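Activated BY transcription factor SSRB (Salmonella enterica, PDB 2WNW) is a glycosyl hydrolase family 30 protein, built of a TIM barrel joined to a beta-sandwich domain, whose production is activated by the regulator SsrB. Local coordinates at residues Cys419-Leu422 with Glu427-Leu430; Cys374-Pro379 with Ala437-Trp442; Ile173-Leu178 with Arg222-Arg227. One frame throughout, in Å; residues are numbered along the deposited sequence.

The three contacts sample the two domains of the fold and the seam between them. Interaction 1 is a strand pair inside the beta sandwich, held by backbone hydrogen bonds and one salt bridge. Interaction 2 bridges the domains: the loop after helix 365-374 sets a tyrosine on strand 437-442, with no hydrogen bond across. Interaction 3 joins two outer helices of the barrel, between its segments by carbon contacts, with a salt bridge from Arg224 to Asp172 beside them. Ala429 of interaction 1 is exposed, Tyr376 and Arg224 partly so; the other touching residues are buried. Strand 437-442 belongs to the same sheet as interaction 1, Leu440 packing on Val421 and Ile428; interaction 3 lies across the chain's centre, about 51 Å from interaction 1 between centres.

Interaction 1: residues Cys419-Leu422 with Glu427-Leu430; sequences CRVL and EIAL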
loop_
_atom_site.group_PDB
_atom_site.type_symbol
_atom_site.label_atom_id
_atom_site.label_comp_id
_atom_site.label_asym_id
_atom_site.label_seq_id
_atom_site.Cartn_x
_atom_site.Cartn_y
_atom_site.Cartn_z
ATOM N N CYS A 419 -14.543 -13.196 -2.533
ATOM C CA CYS A 419 -13.919 -12.721 -1.313
ATOM C C CYS A 419 -14.923 -12.844 -0.187
ATOM O O CYS A 419 -16.129 -12.932 -0.421
ATOM C CB CYS A 419 -13.469 -11.265 -1.457
ATOM S SG CYS A 419 -14.793 -10.052 -1.607
ATOM N N ARG A 420 -14.417 -12.885 1.033
ATOM C CA ARG A 420 -15.282 -12.960 2.189
ATOM C C ARG A 420 -14.967 -11.760 3.057
ATOM O O ARG A 420 -13.861 -11.651 3.589
ATOM C CB ARG A 420 -15.031 -14.244 2.981
ATOM C CG ARG A 420 -15.586 -15.507 2.347
ATOM C CD ARG A 420 -15.502 -16.661 3.339
ATOM N NE ARG A 420 -14.129 -17.089 3.559
ATOM C CZ ARG A 420 -13.654 -17.544 4.715
ATOM N NH1 ARG A 420 -14.439 -17.625 5.781
ATOM N NH2 ARG A 420 -12.391 -17.932 4.798
ATOM N N VAL A 421 -15.917 -10.841 3.174
ATOM C CA VAL A 421 -15.709 -9.675 4.020
ATOM C C VAL A 421 -15.839 -10.204 5.440
ATOM O O VAL A 421 -16.899 -10.697 5.833
ATOM C CB VAL A 421 -16.769 -8.591 3.768
ATOM C CG1 VAL A 421 -16.551 -7.419 4.719
ATOM C CG2 VAL A 421 -16.686 -8.123 2.318
ATOM N N LEU A 422 -14.754 -10.105 6.198
ATOM C CA LEU A 422 -14.719 -10.614 7.559
ATOM C C LEU A 422 -14.633 -9.488 8.583
ATOM O O LEU A 422 -13.661 -8.739 8.616
ATOM C CB LEU A 422 -13.529 -11.576 7.693
ATOM C CG LEU A 422 -13.312 -12.473 8.919
ATOM C CD1 LEU A 422 -12.717 -11.676 10.052
ATOM C CD2 LEU A 422 -14.625 -13.126 9.323
ATOM N N GLU A 427 -19.139 -12.795 8.803
ATOM C CA GLU A 427 -18.641 -12.692 7.436
ATOM C C GLU A 427 -19.772 -12.724 6.415
ATOM O O GLU A 427 -20.892 -13.143 6.711
ATOM C CB GLU A 427 -17.687 -13.846 7.120
ATOM C CG GLU A 427 -18.403 -15.165 6.825
ATOM C CD GLU A 427 -17.461 -16.279 6.406
ATOM O OE1 GLU A 427 -16.611 -16.683 7.225
ATOM O OE2 GLU A 427 -17.573 -16.750 5.255
ATOM N N ILE A 428 -19.464 -12.266 5.209
ATOM C CA ILE A 428 -20.410 -12.287 4.109
ATOM C C ILE A 428 -19.595 -12.531 2.845
ATOM O O ILE A 428 -18.645 -11.803 2.555
ATOM C CB ILE A 428 -21.219 -10.970 3.988
ATOM C CG1 ILE A 428 -22.200 -11.084 2.817
ATOM C CG2 ILE A 428 -20.286 -9.780 3.804
ATOM C CD1 ILE A 428 -23.193 -9.940 2.715
ATOM N N ALA A 429 -19.958 -13.579 2.115
ATOM C CA ALA A 429 -19.263 -13.950 0.892
ATOM C C ALA A 429 -19.759 -13.142 -0.292
ATOM O O ALA A 429 -20.963 -13.043 -0.526
ATOM C CB ALA A 429 -19.454 -15.439 0.617
ATOM N N LEU A 430 -18.822 -12.571 -1.040
ATOM C CA LEU A 430 -19.167 -11.777 -2.209
ATOM C C LEU A 430 -18.484 -12.311 -3.460
ATOM O O LEU A 430 -17.380 -12.855 -3.400
ATOM C CB LEU A 430 -18.755 -10.315 -2.007
ATOM C CG LEU A 430 -19.330 -9.545 -0.815
ATOM C CD1 LEU A 430 -18.805 -8.119 -0.849
ATOM C CD2 LEU A 430 -20.849 -9.551 -0.868
#
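Four backbone hydrogen bonds join Cys419 to Leu430 and Val421 to Ile428, using both the N-H and the C=O of every one of these residues. The straightest is Leu430 N to Cys419 O, 2.8 Å with 178° at the hydrogen; its return bond, Cys419 N to Leu430 O, measures 3.0 Å. The Val421 amide is bound by Ile428 O, and Val421 O in turn accepts from Ile428 N. Between these rungs Arg420 with Ala429 and Leu422 with Glu427 form non-hydrogen-bonded pairs, where Ala429 CA and Glu427 CA offer C-H groups to carbonyl oxygens. This is an antiparallel beta hairpin of the family 30 beta sandwich, with strands 417-423 and 426-432 as its arms. Several of the outward-turned backbone groups are used as well: Arg420 and Leu422 bond to strand 33-37 and its approach, and Glu427 bonds to Ser24. On the face carrying Arg420 and Glu427, a long cation and a long anion reach across the diagonal. The arginine chain bends at chi3 (-71°), bringing NH1 to 2.8 Å from Glu427 OE1 in a salt bridge near the guanidinium plane, although the hydrogen bond within it is weak. Arg420 NH2 has Asp29 and the carbonyl of Ser31 as partners, while Glu427 OE1 also accepts from Gln27 N, so these buried charges are probably well compensated. The other face suits apolar residues: Val421 CB lies 3.7 Å from Ile428 CG2, and Val421 CG2 meets Leu430 CD1 at 3.8 Å.

Interaction 2: residues Cys374-Pro379 with Ala437-Trp442; sequences CRYVRP and ASTLLW
Tyr376 carries this contact from the loop side, meeting Leu441 and Thr439, which stand two positions apart on strand 437-442 and so project from the same side of it. Leu441 grips the base of the tyrosine with both branches. Its CD2 rests 3.7 Å from Tyr376 CB, and its CD1 lies equally close, 3.7 Å, to Tyr376 CD1, the two side chains crossing at about a right angle. A forked leucine is well suited to such a place, since one methyl meets the ring at CD1 while the other covers CB and the adjoining CG. Thr439 meets the other ortho carbon: its CG2 comes within 3.7 Å of Tyr376 CD2. The threonine turns its two branches to different tasks, because chi1 of -58° sets the methyl anti to the backbone N and leaves OG1 to hydrogen-bond His372 ND1 in helix 365-374. A beta-branched residue with one polar arm can thus pack and bond at once. Across the tyrosine ring, Arg375 CB sits over the centre of one face, 3.6 Å above its plane. No hydrogen bond links the two segments; the contact is domain-to-domain packing, with a loop at the end of a barrel helix set on a sandwich strand. Around it, Ile6 of strand 2-9 touches both Tyr376 and Leu441, Val406 of strand 405-411 packs on Thr439 and Leu441, and helix 365-374 leads into the loop.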
loop_
_atom_site.group_PDB
_atom_site.type_symbol
_atom_site.label_atom_id
_atom_site.label_comp_id
_atom_site.label_asym_id
_atom_site.label_seq_id
_atom_site.Cartn_x
_atom_site.Cartn_y
_atom_site.Cartn_z
ATOM N N CYS A 374 -19.278 8.411 -2.980
ATOM C CA CYS A 374 -20.044 9.593 -2.586
ATOM C C CYS A 374 -21.491 9.426 -2.144
ATOM O O CYS A 374 -21.978 10.217 -1.339
ATOM C CB CYS A 374 -19.970 10.652 -3.692
ATOM S SG CYS A 374 -20.958 10.312 -5.155
ATOM N N ARG A 375 -22.180 8.412 -2.652
ATOM C CA ARG A 375 -23.573 8.205 -2.270
ATOM C C ARG A 375 -23.718 7.636 -0.863
ATOM O O ARG A 375 -24.785 7.745 -0.251
ATOM C CB ARG A 375 -24.259 7.255 -3.263
ATOM C CG ARG A 375 -24.278 7.761 -4.700
ATOM C CD ARG A 375 -24.724 6.674 -5.671
ATOM N NE ARG A 375 -26.168 6.461 -5.656
ATOM C CZ ARG A 375 -27.049 7.252 -6.263
ATOM N NH1 ARG A 375 -26.642 8.319 -6.941
ATOM N NH2 ARG A 375 -28.344 6.968 -6.205
ATOM N N TYR A 376 -22.644 7.062 -0.334
ATOM C CA TYR A 376 -22.712 6.422 0.978
ATOM C C TYR A 376 -21.785 6.922 2.076
ATOM O O TYR A 376 -22.072 6.720 3.256
ATOM C CB TYR A 376 -22.504 4.917 0.787
ATOM C CG TYR A 376 -23.266 4.391 -0.406
ATOM C CD1 TYR A 376 -24.657 4.285 -0.379
ATOM C CD2 TYR A 376 -22.606 4.095 -1.597
ATOM C CE1 TYR A 376 -25.371 3.905 -1.512
ATOM C CE2 TYR A 376 -23.308 3.717 -2.733
ATOM C CZ TYR A 376 -24.688 3.630 -2.687
ATOM O OH TYR A 376 -25.384 3.311 -3.828
ATOM N N VAL A 377 -20.676 7.555 1.704
ATOM C CA VAL A 377 -19.728 8.058 2.696
ATOM C C VAL A 377 -20.001 9.537 2.958
ATOM O O VAL A 377 -20.080 10.339 2.026
ATOM C CB VAL A 377 -18.269 7.863 2.207
ATOM C CG1 VAL A 377 -17.292 8.302 3.283
ATOM C CG2 VAL A 377 -18.038 6.396 1.845
ATOM N N ARG A 378 -20.144 9.895 4.231
ATOM C CA ARG A 378 -20.451 11.273 4.611
ATOM C C ARG A 378 -19.261 12.051 5.159
ATOM O O ARG A 378 -18.294 11.469 5.653
ATOM C CB ARG A 378 -21.561 11.285 5.667
ATOM C CG ARG A 378 -22.838 10.559 5.271
ATOM C CD ARG A 378 -23.325 9.729 6.448
ATOM N NE ARG A 378 -24.634 9.119 6.233
ATOM C CZ ARG A 378 -25.126 8.137 6.984
ATOM N NH1 ARG A 378 -24.416 7.650 7.994
ATOM N NH2 ARG A 378 -26.336 7.650 6.738
ATOM N N PRO A 379 -19.323 13.392 5.084
ATOM C CA PRO A 379 -18.237 14.232 5.592
ATOM C C PRO A 379 -18.003 13.895 7.061
ATOM O O PRO A 379 -18.959 13.662 7.799
ATOM C CB PRO A 379 -18.785 15.645 5.410
ATOM C CG PRO A 379 -19.637 15.515 4.192
ATOM C CD PRO A 379 -20.371 14.216 4.455
ATOM N N ALA A 437 -17.702 -3.665 -9.140
ATOM C CA ALA A 437 -17.463 -2.901 -7.929
ATOM C C ALA A 437 -18.682 -3.079 -7.038
ATOM O O ALA A 437 -19.811 -3.191 -7.525
ATOM C CB ALA A 437 -17.261 -1.423 -8.255
ATOM N N SER A 438 -18.453 -3.116 -5.734
ATOM C CA SER A 438 -19.543 -3.275 -4.788
ATOM C C SER A 438 -19.286 -2.440 -3.547
ATOM O O SER A 438 -18.145 -2.280 -3.112
ATOM C CB SER A 438 -19.692 -4.744 -4.384
ATOM O OG SER A 438 -19.972 -5.562 -5.507
ATOM N N THR A 439 -20.357 -1.892 -2.990
ATOM C CA THR A 439 -20.262 -1.116 -1.770
ATOM C C THR A 439 -21.170 -1.819 -0.768
ATOM O O THR A 439 -22.358 -2.028 -1.032
ATOM C CB THR A 439 -20.733 0.334 -1.974
ATOM O OG1 THR A 439 -19.944 0.953 -3.000
ATOM C CG2 THR A 439 -20.568 1.126 -0.681
ATOM N N LEU A 440 -20.591 -2.216 0.359
ATOM C CA LEU A 440 -21.322 -2.908 1.416
ATOM C C LEU A 440 -21.534 -1.957 2.585
ATOM O O LEU A 440 -20.590 -1.326 3.060
ATOM C CB LEU A 440 -20.527 -4.133 1.883
ATOM C CG LEU A 440 -21.079 -4.968 3.043
ATOM C CD1 LEU A 440 -22.379 -5.648 2.629
ATOM C CD2 LEU A 440 -20.041 -6.009 3.447
ATOM N N LEU A 441 -22.776 -1.861 3.046
ATOM C CA LEU A 441 -23.123 -0.980 4.154
ATOM C C LEU A 441 -23.715 -1.801 5.293
ATOM O O LEU A 441 -24.568 -2.658 5.060
ATOM C CB LEU A 441 -24.164 0.045 3.701
ATOM C CG LEU A 441 -23.935 0.771 2.376
ATOM C CD1 LEU A 441 -25.170 1.593 2.039
ATOM C CD2 LEU A 441 -22.706 1.654 2.474
ATOM N N TRP A 442 -23.269 -1.542 6.518
ATOM C CA TRP A 442 -23.791 -2.264 7.669
ATOM C C TRP A 442 -23.463 -1.568 8.981
ATOM O O TRP A 442 -22.656 -0.635 9.022
ATOM C CB TRP A 442 -23.263 -3.706 7.678
ATOM C CG TRP A 442 -21.856 -3.888 8.176
ATOM C CD1 TRP A 442 -21.479 -4.342 9.405
ATOM C CD2 TRP A 442 -20.644 -3.681 7.437
ATOM N NE1 TRP A 442 -20.110 -4.439 9.480
ATOM C CE2 TRP A 442 -19.571 -4.039 8.285
ATOM C CE3 TRP A 442 -20.360 -3.228 6.138
ATOM C CZ2 TRP A 442 -18.232 -3.963 7.879
ATOM C CZ3 TRP A 442 -19.028 -3.153 5.732
ATOM C CH2 TRP A 442 -17.981 -3.519 6.604
#

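Interaction 3: residues Ile173-Leu178 with Arg222-Arg227; sequences IIINYL and RPRLAR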
loop_
_atom_site.group_PDB
_atom_site.type_symbol
_atom_site.label_atom_id
_atom_site.label_comp_id
_atom_site.label_asym_id
_atom_site.label_seq_id
_atom_site.Cartn_x
_atom_site.Cartn_y
_atom_site.Cartn_z
ATOM N N ILE A 173 -7.195 41.032 -4.746
ATOM C CA ILE A 173 -8.203 40.628 -5.721
ATOM C C ILE A 173 -8.904 39.364 -5.237
ATOM O O ILE A 173 -10.125 39.245 -5.350
ATOM C CB ILE A 173 -7.581 40.346 -7.103
ATOM C CG1 ILE A 173 -7.098 41.657 -7.726
ATOM C CG2 ILE A 173 -8.607 39.658 -8.011
ATOM C CD1 ILE A 173 -6.487 41.483 -9.088
ATOM N N ILE A 174 -8.125 38.426 -4.702
ATOM C CA ILE A 174 -8.688 37.176 -4.197
ATOM C C ILE A 174 -9.664 37.459 -3.058
ATOM O O ILE A 174 -10.701 36.811 -2.949
ATOM C CB ILE A 174 -7.574 36.210 -3.724
ATOM C CG1 ILE A 174 -6.763 35.738 -4.934
ATOM C CG2 ILE A 174 -8.182 35.015 -3.003
ATOM C CD1 ILE A 174 -5.539 34.907 -4.585
ATOM N N ILE A 175 -9.341 38.430 -2.209
ATOM C CA ILE A 175 -10.246 38.775 -1.118
ATOM C C ILE A 175 -11.550 39.327 -1.708
ATOM O O ILE A 175 -12.640 38.969 -1.262
ATOM C CB ILE A 175 -9.626 39.833 -0.173
ATOM C CG1 ILE A 175 -8.416 39.238 0.554
ATOM C CG2 ILE A 175 -10.668 40.308 0.836
ATOM C CD1 ILE A 175 -8.756 38.081 1.491
ATOM N N ASN A 176 -11.447 40.186 -2.719
ATOM C CA ASN A 176 -12.656 40.734 -3.328
ATOM C C ASN A 176 -13.476 39.648 -4.015
ATOM O O ASN A 176 -14.704 39.730 -4.083
ATOM C CB ASN A 176 -12.318 41.858 -4.308
ATOM C CG ASN A 176 -12.178 43.197 -3.613
ATOM O OD1 ASN A 176 -11.073 43.651 -3.320
ATOM N ND2 ASN A 176 -13.312 43.827 -3.322
ATOM N N TYR A 177 -12.789 38.632 -4.524
ATOM C CA TYR A 177 -13.456 37.499 -5.152
ATOM C C TYR A 177 -14.316 36.853 -4.061
ATOM O O TYR A 177 -15.495 36.561 -4.269
ATOM C CB TYR A 177 -12.408 36.496 -5.654
ATOM C CG TYR A 177 -12.940 35.099 -5.911
ATOM C CD1 TYR A 177 -13.521 34.761 -7.132
ATOM C CD2 TYR A 177 -12.859 34.114 -4.924
ATOM C CE1 TYR A 177 -14.006 33.475 -7.368
ATOM C CE2 TYR A 177 -13.343 32.826 -5.148
ATOM C CZ TYR A 177 -13.912 32.514 -6.371
ATOM O OH TYR A 177 -14.375 31.243 -6.599
ATOM N N LEU A 178 -13.716 36.646 -2.890
ATOM C CA LEU A 178 -14.425 36.039 -1.766
ATOM C C LEU A 178 -15.608 36.892 -1.302
ATOM O O LEU A 178 -16.679 36.364 -1.009
ATOM C CB LEU A 178 -13.464 35.798 -0.596
ATOM C CG LEU A 178 -12.366 34.746 -0.803
ATOM C CD1 LEU A 178 -11.427 34.733 0.396
ATOM C CD2 LEU A 178 -13.000 33.372 -1.001
ATOM N N ARG A 222 -3.053 35.019 4.527
ATOM C CA ARG A 222 -3.415 34.896 5.932
ATOM C C ARG A 222 -3.787 36.209 6.627
ATOM O O ARG A 222 -4.877 36.324 7.183
ATOM C CB ARG A 222 -2.302 34.176 6.705
ATOM C CG ARG A 222 -2.365 32.654 6.579
ATOM C CD ARG A 222 -3.678 32.129 7.148
ATOM N NE ARG A 222 -3.834 30.689 6.969
ATOM C CZ ARG A 222 -5.007 30.062 6.974
ATOM N NH1 ARG A 222 -6.128 30.749 7.155
ATOM N NH2 ARG A 222 -5.064 28.752 6.774
ATOM N N PRO A 223 -2.899 37.216 6.598
ATOM C CA PRO A 223 -3.201 38.498 7.250
ATOM C C PRO A 223 -4.487 39.149 6.735
ATOM O O PRO A 223 -5.269 39.704 7.508
ATOM C CB PRO A 223 -1.970 39.345 6.932
ATOM C CG PRO A 223 -0.883 38.332 6.821
ATOM C CD PRO A 223 -1.547 37.241 6.013
ATOM N N ARG A 224 -4.706 39.080 5.426
ATOM C CA ARG A 224 -5.900 39.672 4.837
ATOM C C ARG A 224 -7.153 38.900 5.218
ATOM O O ARG A 224 -8.171 39.496 5.564
ATOM C CB ARG A 224 -5.751 39.749 3.312
ATOM C CG ARG A 224 -4.688 40.757 2.887
ATOM C CD ARG A 224 -4.445 40.784 1.384
ATOM N NE ARG A 224 -3.539 41.873 1.020
ATOM C CZ ARG A 224 -2.246 41.918 1.334
ATOM N NH1 ARG A 224 -1.683 40.927 2.014
ATOM N NH2 ARG A 224 -1.518 42.972 0.991
ATOM N N LEU A 225 -7.081 37.574 5.162
ATOM C CA LEU A 225 -8.228 36.750 5.528
ATOM C C LEU A 225 -8.613 37.043 6.973
ATOM O O LEU A 225 -9.790 37.173 7.299
ATOM C CB LEU A 225 -7.886 35.264 5.371
ATOM C CG LEU A 225 -7.719 34.782 3.925
ATOM C CD1 LEU A 225 -7.040 33.415 3.907
ATOM C CD2 LEU A 225 -9.081 34.732 3.252
ATOM N N ALA A 226 -7.608 37.148 7.835
ATOM C CA ALA A 226 -7.844 37.427 9.246
ATOM C C ALA A 226 -8.562 38.764 9.428
ATOM O O ALA A 226 -9.533 38.854 10.183
ATOM C CB ALA A 226 -6.520 37.433 10.000
ATOM N N ARG A 227 -8.092 39.797 8.732
ATOM C CA ARG A 227 -8.705 41.119 8.839
ATOM C C ARG A 227 -10.164 41.119 8.389
ATOM O O ARG A 227 -10.954 41.958 8.826
ATOM C CB ARG A 227 -7.908 42.152 8.028
ATOM C CG ARG A 227 -6.537 42.474 8.616
ATOM C CD ARG A 227 -5.983 43.777 8.058
ATOM N NE ARG A 227 -5.565 43.664 6.666
ATOM C CZ ARG A 227 -4.384 43.196 6.280
ATOM N NH1 ARG A 227 -3.499 42.799 7.184
ATOM N NH2 ARG A 227 -4.086 43.129 4.990
#
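The axes of segments 173-178 and 222-227 approach to 10.6 Å and run in the same general sense, 34° apart, with the CA atoms of Ile175 and Leu225 facing each other at 7.2 Å. Such co-directed helices belong to the outer layer of a TIM barrel: helix 167-183 follows strand 138-143 and helix 210-227 follows strand 190-192, so the two pack side by side around the parallel strands. Three aliphatic side chains and the root of an arginine meet between the helices. Ile175 buries more surface than the other three, its CG1 branch placed beside its backbone N (chi1 -66°), and its terminal CD1 lies 3.8 Å from Leu225 CD2. Leu178, one turn further along, brings CD1 to 3.7 Å from that same Leu225 methyl, which thus touches two side chains of the facing helix, while Leu225 also touches Ile235 of the barrel strand beneath. Arg224 suits the edge of the contact: its hydrocarbon portion joins the apolar packing, whereas its extended chain leads the guanidinium past Ile175 to a salt bridge, through NE, with Asp172 of the facing helix. Where that chain begins, Arg224 CB rests 3.9 Å from Ile175 CG1.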